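Side-chain contacts in hyaluronoglucosaminidase (Apis mellifera, PDB 1FCQ), which probably hydrolyses hyaluronan as a family 56 glycosidase of bee venom, where it is also a major allergen: residues G76-P79 with Q80-N83; G82-T85 with K86-V90; R288-D292 with L293-G297. All coordinates share one frame; numbering follows the deposited sequence.

Contact 1: residues G76-P79 with Q80-N83; sequences GGVP and QLGN
Two backbone hydrogen bonds draw residues 76-79 and 80-83 into a tight turn: Leu81 N donates to Val78 O over 3.0 Å, and Gly82 N donates to Pro79 O. A water holds the turn from the second of these carbonyls, giving one proton to Pro79 O and the other to Gly82 O, at 2.8 and 2.7 Å. Bonds from residue i+3 back to residue i mark this as a short 3-10 turn, and it sits in the loop that leads from strand 73-74 into helix 84-98. Gly76 adds a CA-H...O contact, its CA 3.6 Å from Leu81 O; its positive phi, 94°, suits a glycine. The Gln80 chain is bent at chi2 (-92°), which folds its amide back over the preceding residues. NE2 comes to 3.3 Å from Val78 CB and also rests against CG and CD of the Pro79 ring, while OE1 is taken by a hydrogen bond with Ser133 of helix 127-140. Farther out, Val78 CG2 touches both the Gln80 amide carbon and Leu81 CD1, the latter at 3.9 Å. Tyr129 and Leu132 of helix 127-140 pack on Val78, and Phe157 and Phe164 of helix 146-175 pack on the Pro79 ring.

Contact 2: residues G82-T85 with K86-V90; sequences GNLT and KHLQV
Lys86 N points its hydrogen at Asn83 OD1, 3.0 Å away and nearly straight at 168°, though it approaches from above the plane of the amide. The Lys86 chain crosses the Asn83 side chain at about a right angle, with CB 3.5 Å from Asn83 CG and CE near ND2. With chi1 at -174°, CG swings away from the Asn83 backbone N and OD1 comes over the first turn. OD1 takes a second bond, from Thr85 OG1 at 3.0 Å, this one in the carbonyl plane, so two donors grip the oxygen and fix the amide. This is the N-cap of helix 84-98: the asparagine side chain accepts from an amide of the first turn, which has no earlier helical carbonyl to use. Next, His87 N bonds to Asn83 O, and the His87 ring meets those of Phe60 and Phe164, each at about 45°. Leu88 N then reaches Leu84 O at 2.8 Å, while its CD1 meets Leu84 CD2 at 3.6 Å; Leu163 and Phe164 of helix 146-175 pack on Leu84. At Gln89, N bonds to Thr85 O and CG lies 3.2 Å from that same oxygen.

Contact 3: residues R288-D292 with L293-G297; sequences RKITD and LGADG
Leu293 crosses the Lys289 side chain at a slant, its CD1 3.6 Å from Lys289 CD and its CG 3.3 Å from Lys289 O. The lysine chain is bent at chi2, chi3 and chi4, and the first of these bends, at 57°, helps bring its CD beside the leucine branch. Beside this pair, Ile290 CG2 meets Ala295 CB at 3.7 Å; the same methyl also nears Gly297 O, a buried oxygen for which the model offers no hydrogen-bond partner. Leu293 N donates to Lys289 O over 3.1 Å, a helical bond back four residues. Gly294 N then bonds to Thr291 O, and Ala295 N makes a weak bond of 3.4 Å to Ile290 O. With Gly294 at a phi of 99°, this is a Schellman motif, the C-terminal cap of helix 280-292; at this positive phi a side chain would run into the carbonyl of the residue before. Past it the chain turns into strand 297-301, one of the parallel strands of the TIM barrel. A water lies 2.8 Å from Thr291 O and probably joins it to Ala295 O, although more acceptors surround the water than it has protons to give. Farther out, Val245 and Lys246 of helix 234-253 pack on Leu293, Val241 packs on Ile290, and Pro264 of strand 261-267 touches both Ile290 and Ala295. Asp296, just before the strand, is anchored through OD2 to the backbone N of Val262.

From the N terminus, the chain leaves strand 73-74 and contact 1 closes the short loop that follows it. Contact 2 takes up the chain at Gly82 and Asn83, which it shares with contact 1, so the two form a continuous run from loop turn to the start of helix 84-98, their centres about 10 Å apart. Both lean on helix 146-175, and contact 1 also on helix 127-140. Contact 3 comes far later in sequence, in series with the others and neither nesting with nor crossing them. Across the chain's centre, about 37 Å from contact 2 centre to centre, it links the end of helix 280-292 to barrel strand 297-301.

Contact 1: residues G76-P79 with Q80-N83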
# COMPACT_ATOMS: atom_id res chain seq x y z
N GLY A 76 7.60 21.06 -2.68
CA GLY A 76 7.87 21.44 -1.31
C GLY A 76 8.68 20.48 -0.49
O GLY A 76 9.21 20.84 0.56
N GLY A 77 8.72 19.19 -0.84
CA GLY A 77 9.46 18.20 -0.08
C GLY A 77 8.63 17.66 1.09
O GLY A 77 8.33 16.47 1.14
N VAL A 78 8.33 18.53 2.05
CA VAL A 78 7.47 18.20 3.18
C VAL A 78 6.10 18.81 2.89
O VAL A 78 5.97 19.83 2.23
CB VAL A 78 7.99 18.75 4.51
CG1 VAL A 78 9.12 17.90 5.08
CG2 VAL A 78 8.43 20.20 4.39
N PRO A 79 5.02 18.16 3.35
CA PRO A 79 3.67 18.58 3.03
C PRO A 79 3.31 19.99 3.45
O PRO A 79 2.52 20.66 2.74
CB PRO A 79 2.80 17.51 3.67
CG PRO A 79 3.65 16.89 4.71
CD PRO A 79 5.07 16.91 4.14
N GLN A 80 3.88 20.49 4.53
CA GLN A 80 3.63 21.85 4.99
C GLN A 80 4.21 22.91 4.05
O GLN A 80 3.91 24.09 4.24
CB GLN A 80 4.10 22.07 6.43
CG GLN A 80 5.59 21.90 6.68
CD GLN A 80 6.06 20.52 7.10
OE1 GLN A 80 6.95 20.39 7.95
NE2 GLN A 80 5.46 19.48 6.53
N LEU A 81 5.05 22.55 3.09
CA LEU A 81 5.53 23.49 2.09
C LEU A 81 4.94 23.16 0.73
O LEU A 81 5.30 23.74 -0.30
CB LEU A 81 7.06 23.44 1.99
CG LEU A 81 7.83 23.96 3.20
CD1 LEU A 81 9.32 23.72 3.00
CD2 LEU A 81 7.54 25.44 3.45
N GLY A 82 4.01 22.20 0.67
CA GLY A 82 3.45 21.77 -0.59
C GLY A 82 2.29 22.59 -1.12
O GLY A 82 1.55 23.23 -0.38
N ASN A 83 2.12 22.55 -2.42
CA ASN A 83 1.04 23.23 -3.13
C ASN A 83 -0.08 22.19 -3.33
O ASN A 83 0.03 21.33 -4.20
CB ASN A 83 1.54 23.74 -4.48
CG ASN A 83 0.51 24.58 -5.20
OD1 ASN A 83 -0.69 24.34 -5.10
ND2 ASN A 83 0.97 25.60 -5.92
O HOH W 1 1.02 23.02 2.27

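Contact 2: residues G82-T85 with K86-V90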
# COMPACT_ATOMS: atom_id res chain seq x y z
N GLY A 82 4.01 22.20 0.67
CA GLY A 82 3.45 21.77 -0.59
C GLY A 82 2.29 22.59 -1.12
O GLY A 82 1.55 23.23 -0.38
N ASN A 83 2.12 22.55 -2.42
CA ASN A 83 1.04 23.23 -3.13
C ASN A 83 -0.08 22.19 -3.33
O ASN A 83 0.03 21.33 -4.20
CB ASN A 83 1.54 23.74 -4.48
CG ASN A 83 0.51 24.58 -5.20
OD1 ASN A 83 -0.69 24.34 -5.10
ND2 ASN A 83 0.97 25.60 -5.92
N LEU A 84 -1.11 22.28 -2.51
CA LEU A 84 -2.21 21.31 -2.51
C LEU A 84 -3.02 21.36 -3.79
O LEU A 84 -3.37 20.34 -4.39
CB LEU A 84 -3.17 21.64 -1.36
CG LEU A 84 -3.90 20.60 -0.54
CD1 LEU A 84 -5.23 21.14 -0.02
CD2 LEU A 84 -4.08 19.24 -1.18
N THR A 85 -3.35 22.59 -4.22
CA THR A 85 -4.17 22.71 -5.43
C THR A 85 -3.47 22.12 -6.64
O THR A 85 -4.12 21.40 -7.41
CB THR A 85 -4.65 24.16 -5.68
OG1 THR A 85 -3.52 24.98 -5.96
CG2 THR A 85 -5.40 24.68 -4.46
N LYS A 86 -2.17 22.31 -6.79
CA LYS A 86 -1.39 21.72 -7.86
C LYS A 86 -1.46 20.20 -7.80
O LYS A 86 -1.77 19.53 -8.78
CB LYS A 86 0.08 22.17 -7.76
CG LYS A 86 0.92 21.73 -8.95
CD LYS A 86 2.38 22.12 -8.81
CE LYS A 86 2.58 23.63 -8.74
NZ LYS A 86 2.06 24.31 -9.95
N HIS A 87 -1.23 19.68 -6.59
CA HIS A 87 -1.33 18.22 -6.40
C HIS A 87 -2.71 17.69 -6.76
O HIS A 87 -2.81 16.68 -7.49
CB HIS A 87 -1.00 17.89 -4.94
CG HIS A 87 -1.37 16.47 -4.62
ND1 HIS A 87 -2.37 16.06 -3.76
CD2 HIS A 87 -0.85 15.35 -5.16
CE1 HIS A 87 -2.40 14.75 -3.78
NE2 HIS A 87 -1.49 14.27 -4.61
N LEU A 88 -3.78 18.33 -6.27
CA LEU A 88 -5.11 17.81 -6.56
C LEU A 88 -5.48 17.89 -8.03
O LEU A 88 -6.19 17.00 -8.54
CB LEU A 88 -6.18 18.52 -5.71
CG LEU A 88 -6.00 18.30 -4.21
CD1 LEU A 88 -6.97 19.15 -3.40
CD2 LEU A 88 -6.16 16.81 -3.88
N GLN A 89 -5.01 18.91 -8.73
CA GLN A 89 -5.27 19.02 -10.16
C GLN A 89 -4.58 17.90 -10.93
O GLN A 89 -5.16 17.26 -11.81
CB GLN A 89 -4.87 20.39 -10.69
CG GLN A 89 -5.72 21.53 -10.15
CD GLN A 89 -5.81 22.67 -11.15
OE1 GLN A 89 -6.46 22.51 -12.19
NE2 GLN A 89 -5.17 23.79 -10.84
N VAL A 90 -3.32 17.63 -10.58
CA VAL A 90 -2.59 16.56 -11.24
C VAL A 90 -3.23 15.22 -10.89
O VAL A 90 -3.44 14.37 -11.75
CB VAL A 90 -1.10 16.56 -10.90
CG1 VAL A 90 -0.38 15.40 -11.59
CG2 VAL A 90 -0.46 17.88 -11.32

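Contact 3: residues R288-D292 with L293-G297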
# COMPACT_ATOMS: atom_id res chain seq x y z
N ARG A 288 -2.91 -19.14 4.82
CA ARG A 288 -3.79 -19.69 5.86
C ARG A 288 -3.99 -18.70 7.00
O ARG A 288 -5.11 -18.51 7.49
CB ARG A 288 -3.24 -21.03 6.36
CG ARG A 288 -3.75 -22.21 5.55
CD ARG A 288 -2.81 -23.40 5.55
NE ARG A 288 -3.48 -24.58 5.02
CZ ARG A 288 -2.98 -25.64 4.41
NH1 ARG A 288 -1.68 -25.78 4.18
NH2 ARG A 288 -3.81 -26.60 4.01
N LYS A 289 -2.94 -17.98 7.40
CA LYS A 289 -3.07 -16.99 8.47
C LYS A 289 -4.02 -15.86 8.08
O LYS A 289 -4.85 -15.44 8.88
CB LYS A 289 -1.71 -16.45 8.89
CG LYS A 289 -1.71 -15.40 9.98
CD LYS A 289 -2.39 -15.86 11.26
CE LYS A 289 -1.46 -16.59 12.19
NZ LYS A 289 -1.25 -18.00 11.79
N ILE A 290 -3.90 -15.37 6.85
CA ILE A 290 -4.78 -14.31 6.38
C ILE A 290 -6.24 -14.74 6.45
O ILE A 290 -7.09 -13.96 6.89
CB ILE A 290 -4.42 -13.89 4.93
CG1 ILE A 290 -3.01 -13.28 4.92
CG2 ILE A 290 -5.42 -12.87 4.40
CD1 ILE A 290 -2.50 -13.06 3.51
N THR A 291 -6.57 -15.94 5.98
CA THR A 291 -7.94 -16.42 5.96
C THR A 291 -8.45 -16.75 7.36
O THR A 291 -9.59 -16.41 7.69
CB THR A 291 -8.09 -17.68 5.08
OG1 THR A 291 -7.56 -17.44 3.77
CG2 THR A 291 -9.57 -18.03 4.95
N ASP A 292 -7.63 -17.41 8.16
CA ASP A 292 -8.02 -17.78 9.52
C ASP A 292 -8.36 -16.58 10.39
O ASP A 292 -9.25 -16.65 11.25
CB ASP A 292 -6.91 -18.60 10.19
CG ASP A 292 -6.78 -20.03 9.69
OD1 ASP A 292 -7.56 -20.51 8.85
OD2 ASP A 292 -5.83 -20.71 10.16
N LEU A 293 -7.69 -15.44 10.20
CA LEU A 293 -7.96 -14.26 11.00
C LEU A 293 -9.23 -13.51 10.61
O LEU A 293 -9.66 -12.64 11.37
CB LEU A 293 -6.77 -13.28 10.90
CG LEU A 293 -5.53 -13.72 11.67
CD1 LEU A 293 -4.33 -12.86 11.31
CD2 LEU A 293 -5.79 -13.65 13.17
N GLY A 294 -9.79 -13.81 9.44
CA GLY A 294 -11.03 -13.19 9.04
C GLY A 294 -10.89 -12.01 8.10
O GLY A 294 -11.80 -11.18 8.04
N ALA A 295 -9.76 -11.92 7.39
CA ALA A 295 -9.65 -10.85 6.39
C ALA A 295 -10.71 -11.09 5.32
O ALA A 295 -11.19 -12.22 5.17
CB ALA A 295 -8.25 -10.87 5.77
N ASP A 296 -11.02 -10.09 4.50
CA ASP A 296 -12.03 -10.25 3.46
C ASP A 296 -11.49 -10.78 2.15
O ASP A 296 -12.25 -10.89 1.20
CB ASP A 296 -12.75 -8.89 3.22
CG ASP A 296 -13.34 -8.43 4.55
OD1 ASP A 296 -14.31 -9.09 5.01
OD2 ASP A 296 -12.86 -7.45 5.15
N GLY A 297 -10.22 -11.14 2.11
CA GLY A 297 -9.55 -11.63 0.91
C GLY A 297 -8.12 -11.06 0.96
O GLY A 297 -7.62 -10.72 2.03
O HOH W 2 -11.49 -15.31 5.98